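Local coordinates for Non-structural protein 5 (Modoc virus, PDB 2WA2) that probably methylates the RNA cap of the viral genome at guanine N7 and ribose 2'-O, using S-adenosylmethionine as the methyl donor, at residues A69-I74 / I217-S222; E81-V87 / F147-L153; L194-S198 / T226-Y230; L202-M206 / I239-V243. The protein carries 4 engineered substitutions. All blocks are in the same frame, centred on the assembly; numbering follows the deposited sequence. Where two conformers were deposited one is given.

Contact 1 (A69-I74 / I217-S222)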
loop_
_atom_site.group_PDB
_atom_site.type_symbol
_atom_site.label_atom_id
_atom_site.label_comp_id
_atom_site.label_asym_id
_atom_site.label_seq_id
_atom_site.Cartn_x
_atom_site.Cartn_y
_atom_site.Cartn_z
ATOM N N ALA A 69 -4.935 0.554 11.277
ATOM C CA ALA A 69 -4.531 1.895 11.661
ATOM C C ALA A 69 -4.071 2.689 10.443
ATOM O O ALA A 69 -4.361 3.867 10.335
ATOM C CB ALA A 69 -3.412 1.821 12.712
ATOM N N LYS A 70 -3.351 2.031 9.527
ATOM C CA LYS A 70 -2.820 2.710 8.348
ATOM C C LYS A 70 -3.939 3.127 7.416
ATOM O O LYS A 70 -3.961 4.274 6.983
ATOM C CB LYS A 70 -1.799 1.833 7.611
ATOM C CG LYS A 70 -0.434 1.776 8.313
ATOM C CD LYS A 70 0.459 0.605 7.847
ATOM C CE LYS A 70 0.725 0.595 6.365
ATOM N NZ LYS A 70 1.557 -0.624 5.992
ATOM N N LEU A 71 -4.880 2.224 7.133
ATOM C CA LEU A 71 -5.976 2.583 6.202
ATOM C C LEU A 71 -6.840 3.653 6.850
ATOM O O LEU A 71 -7.277 4.567 6.164
ATOM C CB LEU A 71 -6.843 1.388 5.817
ATOM C CG LEU A 71 -7.941 1.656 4.782
ATOM C CD1 LEU A 71 -7.379 2.340 3.540
ATOM C CD2 LEU A 71 -8.725 0.384 4.439
ATOM N N ALA A 72 -7.065 3.532 8.157
ATOM C CA ALA A 72 -7.869 4.526 8.904
ATOM C C ALA A 72 -7.245 5.923 8.829
ATOM O O ALA A 72 -7.955 6.922 8.638
ATOM C CB ALA A 72 -8.091 4.077 10.393
ATOM N N TRP A 73 -5.913 5.974 8.966
ATOM C CA TRP A 73 -5.158 7.204 8.840
ATOM C C TRP A 73 -5.330 7.831 7.468
ATOM O O TRP A 73 -5.638 9.021 7.371
ATOM C CB TRP A 73 -3.672 6.979 9.144
ATOM C CG TRP A 73 -2.879 8.267 9.279
ATOM C CD1 TRP A 73 -2.609 8.947 10.447
ATOM C CD2 TRP A 73 -2.281 9.034 8.218
ATOM N NE1 TRP A 73 -1.864 10.075 10.169
ATOM C CE2 TRP A 73 -1.657 10.159 8.815
ATOM C CE3 TRP A 73 -2.212 8.883 6.819
ATOM C CZ2 TRP A 73 -0.962 11.126 8.064
ATOM C CZ3 TRP A 73 -1.507 9.840 6.071
ATOM C CH2 TRP A 73 -0.897 10.960 6.705
ATOM N N ILE A 74 -5.112 7.048 6.411
ATOM C CA ILE A 74 -5.301 7.512 5.040
ATOM C C ILE A 74 -6.750 7.989 4.809
ATOM O O ILE A 74 -6.979 9.006 4.136
ATOM C CB ILE A 74 -4.953 6.409 4.025
ATOM C CG1 ILE A 74 -3.461 6.012 4.157
ATOM C CG2 ILE A 74 -5.374 6.824 2.573
ATOM C CD1 ILE A 74 -3.083 4.778 3.358
ATOM N N ILE A 217 1.662 9.229 -0.852
ATOM C CA ILE A 217 1.785 9.720 0.527
ATOM C C ILE A 217 2.476 8.716 1.448
ATOM O O ILE A 217 2.422 7.496 1.214
ATOM C CB ILE A 217 0.407 10.150 1.128
ATOM C CG1 ILE A 217 -0.548 8.941 1.210
ATOM C CG2 ILE A 217 -0.191 11.345 0.322
ATOM C CD1 ILE A 217 -1.882 9.168 1.950
ATOM N N ARG A 218 3.131 9.255 2.480
ATOM C CA ARG A 218 3.749 8.450 3.522
ATOM C C ARG A 218 2.853 8.478 4.759
ATOM O O ARG A 218 2.529 9.546 5.272
ATOM C CB ARG A 218 5.142 9.024 3.859
ATOM C CG ARG A 218 5.782 8.444 5.117
ATOM C CD ARG A 218 6.272 7.012 4.798
ATOM N NE ARG A 218 7.080 6.484 5.892
ATOM C CZ ARG A 218 7.747 5.340 5.854
ATOM N NH1 ARG A 218 7.645 4.537 4.788
ATOM N NH2 ARG A 218 8.479 4.995 6.895
ATOM N N VAL A 219 2.453 7.306 5.237
ATOM C CA VAL A 219 1.708 7.210 6.486
ATOM C C VAL A 219 2.740 7.217 7.633
ATOM O O VAL A 219 3.675 6.415 7.627
ATOM C CB VAL A 219 0.856 5.927 6.494
ATOM C CG1 VAL A 219 -0.032 5.887 7.703
ATOM C CG2 VAL A 219 0.026 5.849 5.195
ATOM N N PRO A 220 2.613 8.153 8.582
ATOM C CA PRO A 220 3.581 8.279 9.689
ATOM C C PRO A 220 3.596 7.092 10.647
ATOM O O PRO A 220 4.542 6.945 11.435
ATOM C CB PRO A 220 3.144 9.569 10.410
ATOM C CG PRO A 220 1.726 9.765 10.017
ATOM C CD PRO A 220 1.594 9.221 8.614
ATOM N N LEU A 221 2.546 6.277 10.582
ATOM C CA LEU A 221 2.483 4.983 11.259
ATOM C C LEU A 221 3.388 3.910 10.644
ATOM O O LEU A 221 3.670 2.894 11.287
ATOM C CB LEU A 221 1.045 4.465 11.268
ATOM C CG LEU A 221 0.033 5.261 12.103
ATOM C CD1 LEU A 221 -1.371 4.891 11.709
ATOM C CD2 LEU A 221 0.208 4.891 13.521
ATOM N N SER A 222 3.800 4.085 9.385
ATOM C CA SER A 222 4.743 3.112 8.798
ATOM C C SER A 222 6.052 3.132 9.576
ATOM O O SER A 222 6.533 4.202 9.959
ATOM C CB SER A 222 5.040 3.432 7.339
ATOM O OG SER A 222 3.907 3.219 6.528
#
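Residues 69-74 of helix 66-76 lie against the chain leaving strand 215-217, where Val219 to Ser222 fold into a type I beta turn closed by Ser222 N to Val219 O (2.9 Å). The backbones stand apart, Lys70 and Leu221 being nearest at 6.5 Å between CA atoms, and no hydrogen bond crosses. Trp73 fills the gap: Pro220 CD sits over the face of its six-membered ring, 3.5 Å from the centroid, as a CH-pi contact, while Ile217 CD1 meets the ring edge. Next to the indole, Ile74 CG1 packs on Val219 CG2 (3.6 Å); at the N-terminal end of the segment, Ala69 CB touches Leu221 CD1 (3.8 Å). The aliphatic part of Lys70 runs past Val219, and its amine forms a salt bridge with Glu228, which also hydrogen-bonds Ser222 OG. The contact is thus apolar around Trp73 with a charged pair at its margin; the Lys70 side chain lies about 7 Å from S-adenosylmethionine, consistent with the first lysine of the K-D-K-E tetrad of flaviviral 2'-O-methyltransferases.

Contact 2 (E81-V87 / F147-L153). Engineered in segment 81-87: Thr85 (natural residue Ser).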
loop_
_atom_site.group_PDB
_atom_site.type_symbol
_atom_site.label_atom_id
_atom_site.label_comp_id
_atom_site.label_asym_id
_atom_site.label_seq_id
_atom_site.Cartn_x
_atom_site.Cartn_y
_atom_site.Cartn_z
ATOM N N GLU A 81 -11.720 7.804 -0.836
ATOM C CA GLU A 81 -13.148 7.698 -0.553
ATOM C C GLU A 81 -13.563 6.232 -0.633
ATOM O O GLU A 81 -13.576 5.637 -1.703
ATOM C CB GLU A 81 -13.960 8.566 -1.527
ATOM C CG GLU A 81 -15.515 8.469 -1.340
ATOM C CD GLU A 81 -16.043 9.080 -0.011
ATOM O OE1 GLU A 81 -15.328 9.878 0.668
ATOM O OE2 GLU A 81 -17.207 8.757 0.337
ATOM N N LEU A 82 -13.876 5.659 0.518
ATOM C CA LEU A 82 -14.273 4.261 0.589
ATOM C C LEU A 82 -15.774 4.216 0.268
ATOM O O LEU A 82 -16.585 4.744 1.013
ATOM C CB LEU A 82 -13.909 3.683 1.970
ATOM C CG LEU A 82 -12.405 3.596 2.294
ATOM C CD1 LEU A 82 -12.153 3.179 3.728
ATOM C CD2 LEU A 82 -11.622 2.690 1.330
ATOM N N LYS A 83 -16.141 3.632 -0.869
ATOM C CA LYS A 83 -17.548 3.680 -1.309
ATOM C C LYS A 83 -17.957 2.587 -2.280
ATOM O O LYS A 83 -17.130 2.058 -3.044
ATOM C CB LYS A 83 -17.868 5.054 -1.936
ATOM C CG LYS A 83 -17.191 5.283 -3.261
ATOM C CD LYS A 83 -17.736 6.500 -3.985
ATOM C CE LYS A 83 -16.747 7.001 -5.006
ATOM N NZ LYS A 83 -16.598 6.077 -6.184
ATOM N N GLY A 84 -19.260 2.272 -2.266
ATOM C CA GLY A 84 -19.829 1.326 -3.232
ATOM C C GLY A 84 -19.199 -0.048 -3.120
ATOM O O GLY A 84 -19.060 -0.571 -2.019
ATOM N N THR A 85 -18.866 -0.620 -4.280
ATOM C CA THR A 85 -18.136 -1.876 -4.406
ATOM C C THR A 85 -16.616 -1.625 -4.206
ATOM O O THR A 85 -15.948 -0.981 -5.030
ATOM C CB THR A 85 -18.419 -2.535 -5.755
ATOM O OG1 THR A 85 -19.836 -2.757 -5.867
ATOM C CG2 THR A 85 -17.642 -3.903 -5.901
ATOM N N VAL A 86 -16.110 -2.145 -3.095
ATOM C CA VAL A 86 -14.701 -2.025 -2.757
ATOM C C VAL A 86 -14.043 -3.358 -3.075
ATOM O O VAL A 86 -14.541 -4.424 -2.660
ATOM C CB VAL A 86 -14.504 -1.703 -1.252
ATOM C CG1 VAL A 86 -12.990 -1.608 -0.882
ATOM C CG2 VAL A 86 -15.190 -0.398 -0.868
ATOM N N VAL A 87 -12.950 -3.307 -3.827
ATOM C CA VAL A 87 -12.088 -4.488 -3.957
ATOM C C VAL A 87 -10.880 -4.342 -3.046
ATOM O O VAL A 87 -10.337 -3.243 -2.878
ATOM C CB VAL A 87 -11.657 -4.839 -5.418
ATOM C CG1 VAL A 87 -12.823 -5.406 -6.192
ATOM C CG2 VAL A 87 -11.012 -3.665 -6.155
ATOM N N PHE A 147 -12.944 -6.187 -12.598
ATOM C CA PHE A 147 -14.380 -6.053 -12.742
ATOM C C PHE A 147 -14.829 -4.771 -12.087
ATOM O O PHE A 147 -13.990 -4.015 -11.570
ATOM C CB PHE A 147 -15.105 -7.253 -12.127
ATOM C CG PHE A 147 -14.777 -7.485 -10.688
ATOM C CD1 PHE A 147 -15.290 -6.654 -9.698
ATOM C CD2 PHE A 147 -13.954 -8.539 -10.317
ATOM C CE1 PHE A 147 -14.993 -6.861 -8.386
ATOM C CE2 PHE A 147 -13.649 -8.749 -8.987
ATOM C CZ PHE A 147 -14.166 -7.909 -8.021
ATOM N N GLN A 148 -16.150 -4.542 -12.099
ATOM C CA GLN A 148 -16.767 -3.324 -11.555
ATOM C C GLN A 148 -16.455 -3.058 -10.082
ATOM O O GLN A 148 -16.739 -3.875 -9.199
ATOM C CB GLN A 148 -18.290 -3.332 -11.792
ATOM C CG GLN A 148 -18.961 -1.945 -11.868
ATOM C CD GLN A 148 -19.023 -1.222 -10.520
ATOM O OE1 GLN A 148 -19.461 -1.790 -9.509
ATOM N NE2 GLN A 148 -18.571 0.045 -10.504
ATOM N N ALA A 149 -15.880 -1.889 -9.822
ATOM C CA ALA A 149 -15.577 -1.467 -8.461
ATOM C C ALA A 149 -15.491 0.030 -8.420
ATOM O O ALA A 149 -14.929 0.641 -9.329
ATOM C CB ALA A 149 -14.230 -2.076 -7.946
ATOM N N ASP A 150 -16.011 0.591 -7.332
ATOM C CA ASP A 150 -15.970 2.026 -7.082
ATOM C C ASP A 150 -14.732 2.464 -6.306
ATOM O O ASP A 150 -14.369 3.661 -6.338
ATOM C CB ASP A 150 -17.220 2.422 -6.335
ATOM C CG ASP A 150 -18.470 1.983 -7.074
ATOM O OD1 ASP A 150 -18.753 2.608 -8.104
ATOM O OD2 ASP A 150 -19.099 0.987 -6.657
ATOM N N THR A 151 -14.093 1.501 -5.618
ATOM C CA THR A 151 -12.893 1.753 -4.824
ATOM C C THR A 151 -11.946 0.562 -5.004
ATOM O O THR A 151 -12.345 -0.583 -4.812
ATOM C CB THR A 151 -13.199 1.851 -3.322
ATOM O OG1 THR A 151 -14.336 2.696 -3.087
ATOM C CG2 THR A 151 -11.997 2.360 -2.570
ATOM N N VAL A 152 -10.702 0.844 -5.379
ATOM C CA VAL A 152 -9.702 -0.223 -5.531
ATOM C C VAL A 152 -8.636 -0.091 -4.447
ATOM O O VAL A 152 -7.901 0.897 -4.411
ATOM C CB VAL A 152 -9.082 -0.189 -6.919
ATOM C CG1 VAL A 152 -7.923 -1.206 -7.029
ATOM C CG2 VAL A 152 -10.157 -0.387 -7.973
ATOM N N LEU A 153 -8.567 -1.085 -3.566
ATOM C CA LEU A 153 -7.571 -1.122 -2.484
ATOM C C LEU A 153 -6.564 -2.197 -2.798
ATOM O O LEU A 153 -6.931 -3.269 -3.257
ATOM C CB LEU A 153 -8.218 -1.453 -1.119
ATOM C CG LEU A 153 -9.313 -0.496 -0.624
ATOM C CD1 LEU A 153 -9.779 -0.918 0.771
ATOM C CD2 LEU A 153 -8.840 0.982 -0.631
HETATM O O HOH W 1 -13.832 5.722 -4.239
#
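Thr85 O receives two backbone donors, Asp150 N at 2.8 Å and Thr151 N at 3.2 Å, and the Asp150 carboxylate answers by accepting Thr85 N at OD2 (2.9 Å). Thr151 OG1 donates to Lys83 O (2.9 Å), while Lys83 NZ makes a weak hydrogen bond to Asp150 O (3.3 Å). A water bridges the carbonyls of Glu81 and Asp150, donating to each O atom at 2.6 and 3.0 Å respectively. Gly84, with positive phi, passes close to Asp150 OD2, where a CB would clash. Past the corner at Thr85, an engineered residue whose hydroxyl bonds Glu108, the ladder becomes regular: with Thr151 N to Thr85 O, the bonds Val87 N to Thr151 O (3.0 Å) and Leu153 N to Val87 O (2.9 Å) pair Val86 with Thr151 and Val87 with Val152 in parallel. These are the neighbouring first and fourth strands of the Rossmann-like methyltransferase sheet (order 3-2-1-4-5-7-6), where the chain's order along the sheet reverses direction. On the Val86 and Thr151 face, Val86 CG1 meets Leu153 CD1 (3.7 Å) and Leu82 CD2 meets Leu153 CD2 (3.8 Å), next to Trp96 and Tyr99 of helix 95-101. On the other face, Val87 CG2 lies 3.8 Å from Val152 CG2 and Val87 CG1 3.4 Å from Phe147 CZ. Helix 163-183 packs there through Ile177 and Trp180, the latter edge-to-face with Phe147.

Contact 3 (L194-S198 / T226-Y230)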
loop_
_atom_site.group_PDB
_atom_site.type_symbol
_atom_site.label_atom_id
_atom_site.label_comp_id
_atom_site.label_asym_id
_atom_site.label_seq_id
_atom_site.Cartn_x
_atom_site.Cartn_y
_atom_site.Cartn_z
ATOM N N LEU A 194 5.688 -0.459 -2.405
ATOM C CA LEU A 194 6.696 -0.959 -1.458
ATOM C C LEU A 194 8.022 -0.230 -1.614
ATOM O O LEU A 194 8.636 0.155 -0.633
ATOM C CB LEU A 194 6.934 -2.454 -1.730
ATOM C CG LEU A 194 8.071 -3.086 -0.917
ATOM C CD1 LEU A 194 7.727 -3.031 0.564
ATOM C CD2 LEU A 194 8.268 -4.532 -1.442
ATOM N N ASN A 195 8.474 -0.098 -2.865
ATOM C CA ASN A 195 9.714 0.615 -3.162
ATOM C C ASN A 195 9.370 1.733 -4.125
ATOM O O ASN A 195 9.303 1.483 -5.346
ATOM C CB ASN A 195 10.732 -0.334 -3.823
ATOM C CG ASN A 195 11.994 0.374 -4.330
ATOM O OD1 ASN A 195 12.051 1.606 -4.426
ATOM N ND2 ASN A 195 13.023 -0.412 -4.656
ATOM N N PRO A 196 9.133 2.948 -3.595
ATOM C CA PRO A 196 8.757 4.082 -4.427
ATOM C C PRO A 196 9.937 4.904 -4.954
ATOM O O PRO A 196 9.694 5.820 -5.723
ATOM C CB PRO A 196 7.945 4.947 -3.454
ATOM C CG PRO A 196 8.645 4.755 -2.154
ATOM C CD PRO A 196 9.112 3.301 -2.156
ATOM N N TYR A 197 11.172 4.592 -4.544
ATOM C CA TYR A 197 12.336 5.409 -4.970
ATOM C C TYR A 197 13.072 4.889 -6.197
ATOM O O TYR A 197 13.885 5.595 -6.783
ATOM C CB TYR A 197 13.326 5.613 -3.822
ATOM C CG TYR A 197 13.761 4.323 -3.184
ATOM C CD1 TYR A 197 14.820 3.581 -3.701
ATOM C CD2 TYR A 197 13.124 3.863 -2.048
ATOM C CE1 TYR A 197 15.214 2.399 -3.111
ATOM C CE2 TYR A 197 13.508 2.697 -1.440
ATOM C CZ TYR A 197 14.533 1.967 -1.981
ATOM O OH TYR A 197 14.881 0.790 -1.376
ATOM N N SER A 198 12.779 3.668 -6.596
ATOM C CA SER A 198 13.372 3.093 -7.784
ATOM C C SER A 198 12.956 3.933 -9.011
ATOM O O SER A 198 11.790 4.350 -9.125
ATOM C CB SER A 198 12.908 1.640 -7.899
ATOM O OG SER A 198 12.908 1.192 -9.233
ATOM N N THR A 226 10.664 0.347 6.581
ATOM C CA THR A 226 10.086 0.225 5.245
ATOM C C THR A 226 9.936 1.621 4.641
ATOM O O THR A 226 9.575 2.539 5.356
ATOM C CB THR A 226 8.702 -0.481 5.259
ATOM O OG1 THR A 226 8.141 -0.426 3.951
ATOM C CG2 THR A 226 7.720 0.169 6.276
ATOM N N HIS A 227 10.209 1.739 3.344
ATOM C CA HIS A 227 10.041 2.991 2.612
ATOM C C HIS A 227 8.662 3.002 1.943
ATOM O O HIS A 227 8.423 3.839 1.070
ATOM C CB HIS A 227 11.130 3.089 1.556
ATOM C CG HIS A 227 11.535 4.492 1.205
ATOM N ND1 HIS A 227 10.661 5.411 0.658
ATOM C CD2 HIS A 227 12.744 5.105 1.267
ATOM C CE1 HIS A 227 11.313 6.541 0.417
ATOM N NE2 HIS A 227 12.580 6.376 0.769
ATOM N N GLU A 228 7.752 2.101 2.369
ATOM C CA GLU A 228 6.396 2.002 1.744
ATOM C C GLU A 228 5.691 3.351 1.717
ATOM O O GLU A 228 5.715 4.118 2.683
ATOM C CB GLU A 228 5.479 0.972 2.437
ATOM C CG GLU A 228 5.071 1.423 3.848
ATOM C CD GLU A 228 4.460 0.318 4.691
ATOM O OE1 GLU A 228 4.498 -0.846 4.251
ATOM O OE2 GLU A 228 3.958 0.621 5.801
ATOM N N MET A 229 5.105 3.647 0.574
ATOM C CA MET A 229 4.217 4.807 0.448
ATOM C C MET A 229 2.926 4.363 -0.257
ATOM O O MET A 229 2.833 3.231 -0.769
ATOM C CB MET A 229 4.944 5.936 -0.287
ATOM C CG MET A 229 6.125 6.471 0.534
ATOM S SD MET A 229 7.141 7.662 -0.363
ATOM C CE MET A 229 6.005 9.083 -0.485
ATOM N N TYR A 230 1.906 5.218 -0.248
ATOM C CA TYR A 230 0.589 4.810 -0.721
ATOM C C TYR A 230 0.121 5.684 -1.861
ATOM O O TYR A 230 0.078 6.903 -1.728
ATOM C CB TYR A 230 -0.431 4.741 0.404
ATOM C CG TYR A 230 -0.168 3.515 1.254
ATOM C CD1 TYR A 230 -0.799 2.302 0.958
ATOM C CD2 TYR A 230 0.743 3.560 2.307
ATOM C CE1 TYR A 230 -0.545 1.155 1.720
ATOM C CE2 TYR A 230 1.020 2.401 3.073
ATOM C CZ TYR A 230 0.365 1.212 2.756
ATOM O OH TYR A 230 0.644 0.057 3.469
HETATM O O HOH W 2 10.605 -0.223 1.286
#
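The loop leaving strand 188-193 meets the entry to strand 229-232 beside the putative K-D-K-E site, whose probable acidic member here is Glu228. The two segments run at 81° to each other and come nearest at Leu194 and Glu228, 4.4 Å between CA atoms. No direct hydrogen bond joins them; instead a water donates to Leu194 O (2.8 Å) and accepts from His227 N (2.9 Å). Each segment is fixed from within: Asn195 OD1 takes Ser198 N (3.1 Å) in an Asx motif just ahead of helix 199-212, and Thr226 OG1 takes Glu228 N (3.0 Å) in an ST turn. Between them Pro196 wedges in, its CG 3.5 Å from His227 ND1 and 3.7 Å from Met229 SD. Tyr197 CD2 rests over a face of the His227 ring, 3.6 Å from its CD2, although the planes incline at 57°. His227 NE2 bonds Ser247 of helix 239-254, whereas ND1 is buried without a partner. The Glu228 carboxylate forms salt bridges with Lys70 and Lys192 and a hydrogen bond with Ser222. With Asp155 bonded to nearby Tyr230, this grouping resembles the K-D-K-E arrangement of RrmJ/FtsJ-type 2'-O-methyltransferases.

Contact 4 (L202-M206 / I239-V243)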
loop_
_atom_site.group_PDB
_atom_site.type_symbol
_atom_site.label_atom_id
_atom_site.label_comp_id
_atom_site.label_asym_id
_atom_site.label_seq_id
_atom_site.Cartn_x
_atom_site.Cartn_y
_atom_site.Cartn_z
ATOM N N LEU A 202 9.218 5.152 -10.098
ATOM C CA LEU A 202 8.856 6.576 -10.146
ATOM C C LEU A 202 8.207 6.940 -11.478
ATOM O O LEU A 202 7.141 7.584 -11.507
ATOM C CB LEU A 202 10.076 7.471 -9.856
ATOM C CG LEU A 202 10.537 7.664 -8.414
ATOM C CD1 LEU A 202 11.958 8.285 -8.406
ATOM C CD2 LEU A 202 9.565 8.507 -7.636
ATOM N N GLU A 203 8.815 6.493 -12.576
ATOM C CA GLU A 203 8.234 6.725 -13.917
ATOM C C GLU A 203 6.860 6.071 -14.099
ATOM O O GLU A 203 5.947 6.676 -14.679
ATOM C CB GLU A 203 9.195 6.310 -15.001
ATOM C CG GLU A 203 10.414 7.207 -14.982
ATOM C CD GLU A 203 11.322 7.044 -16.175
ATOM O OE1 GLU A 203 11.309 5.959 -16.822
ATOM O OE2 GLU A 203 12.075 8.013 -16.446
ATOM N N ALA A 204 6.713 4.845 -13.581
ATOM C CA ALA A 204 5.415 4.180 -13.535
ATOM C C ALA A 204 4.367 4.969 -12.757
ATOM O O ALA A 204 3.251 5.091 -13.216
ATOM C CB ALA A 204 5.567 2.766 -12.973
ATOM N N LEU A 205 4.733 5.526 -11.592
ATOM C CA LEU A 205 3.802 6.295 -10.775
ATOM C C LEU A 205 3.417 7.607 -11.452
ATOM O O LEU A 205 2.258 8.001 -11.390
ATOM C CB LEU A 205 4.371 6.588 -9.388
ATOM C CG LEU A 205 4.543 5.408 -8.434
ATOM C CD1 LEU A 205 5.458 5.845 -7.292
ATOM C CD2 LEU A 205 3.162 4.965 -7.930
ATOM N N MET A 206 4.385 8.265 -12.082
ATOM C CA MET A 206 4.086 9.525 -12.786
ATOM C C MET A 206 3.089 9.248 -13.910
ATOM O O MET A 206 2.192 10.057 -14.171
ATOM C CB MET A 206 5.355 10.188 -13.361
ATOM C CG MET A 206 6.392 10.726 -12.331
ATOM S SD MET A 206 5.686 11.868 -11.113
ATOM C CE MET A 206 5.606 13.407 -12.083
ATOM N N ILE A 239 4.821 13.667 -6.463
ATOM C CA ILE A 239 5.275 12.298 -6.131
ATOM C C ILE A 239 6.790 12.211 -5.830
ATOM O O ILE A 239 7.182 11.796 -4.723
ATOM C CB ILE A 239 4.822 11.307 -7.225
ATOM C CG1 ILE A 239 3.284 11.150 -7.208
ATOM C CG2 ILE A 239 5.502 9.915 -7.048
ATOM C CD1 ILE A 239 2.743 10.331 -8.409
ATOM N N MET A 240 7.620 12.632 -6.791
ATOM C CA MET A 240 9.097 12.502 -6.704
ATOM C C MET A 240 9.633 13.253 -5.484
ATOM O O MET A 240 10.470 12.720 -4.740
ATOM C CB MET A 240 9.778 13.002 -8.006
ATOM C CG MET A 240 9.422 12.196 -9.264
ATOM S SD MET A 240 9.950 12.942 -10.839
ATOM C CE MET A 240 11.676 12.387 -10.834
ATOM N N GLY A 241 9.119 14.468 -5.268
ATOM C CA GLY A 241 9.467 15.293 -4.116
ATOM C C GLY A 241 9.107 14.677 -2.777
ATOM O O GLY A 241 9.884 14.745 -1.831
ATOM N N ASN A 242 7.932 14.053 -2.705
ATOM C CA ASN A 242 7.500 13.377 -1.508
ATOM C C ASN A 242 8.378 12.178 -1.227
ATOM O O ASN A 242 8.736 11.934 -0.080
ATOM C CB ASN A 242 6.051 12.933 -1.614
ATOM C CG ASN A 242 5.153 13.751 -0.761
ATOM O OD1 ASN A 242 4.371 14.564 -1.276
ATOM N ND2 ASN A 242 5.275 13.589 0.561
ATOM N N VAL A 243 8.713 11.428 -2.271
ATOM C CA VAL A 243 9.608 10.249 -2.091
ATOM C C VAL A 243 10.965 10.682 -1.518
ATOM O O VAL A 243 11.458 10.108 -0.563
ATOM C CB VAL A 243 9.815 9.485 -3.427
ATOM C CG1 VAL A 243 10.909 8.419 -3.270
ATOM C CG2 VAL A 243 8.494 8.840 -3.863
#
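Ile239, at the start of helix 239-254, faces helix 199-212 directly and touches three of its residues: Leu205, through CD1 to Ile239 CG2 (4.1 Å); Met206, through SD to Ile239 CB (4.0 Å); and Leu202, through CD2 to Ile239 CG2 (4.3 Å). Its CD1 also approaches the carbonyl O of Leu205 at 3.8 Å. Met240 follows on the more open side, its CG lying 4.0 Å from Leu202 CD2 and 4.2 Å from Met206 SD, so that two methionines border the interface towards the surface. The short helical segments have axes 10.8 Å apart at closest approach, inclined at 138° between their N-to-C directions, and no hydrogen bond joins them. In the Rossmann-like methyltransferase fold, helix 199-212 connects the fifth strand to strand 215-217, while helix 239-254 follows the last strand of the sheet and packs its N-terminal part against that connecting helix. Leu216 of strand 215-217 touches both helices, through Leu205, Ile239 and Val243. One turn after Ile239, with Val243 N bonded to Ile239 O at 2.9 Å, Val243 faces inward again, and its CG2 meets Leu202 CD2 at 3.9 Å. Val243 also packs on Pro196 and Tyr197 of the loop after strand 188-193 and on Met229 of strand 229-232.

Overall arrangement
From the N terminus, helix 66-76 opens contact 1, and 81-87 then opens contact 2, which closes first, at 147-153, nested inside the loop of contact 1. Segments 194-198 and 202-206 open contacts 3 and 4 before 217-222 closes contact 1; 226-230 and 239-243 close them in turn, so contacts 1, 3 and 4 all cross one another, whereas contact 2 precedes 3 and 4 in series. Contact 2 pairs central strands, contact 1 ties an early helix to the far edge of the sheet, contact 3 joins the loop after strand 188-193 to the last strand, and contact 4 packs helix 199-212 on the last helix. Leu71 and Leu153 link contacts 1 and 2; Glu228 links 1 and 3; Pro196 and Leu202 link 3 and 4.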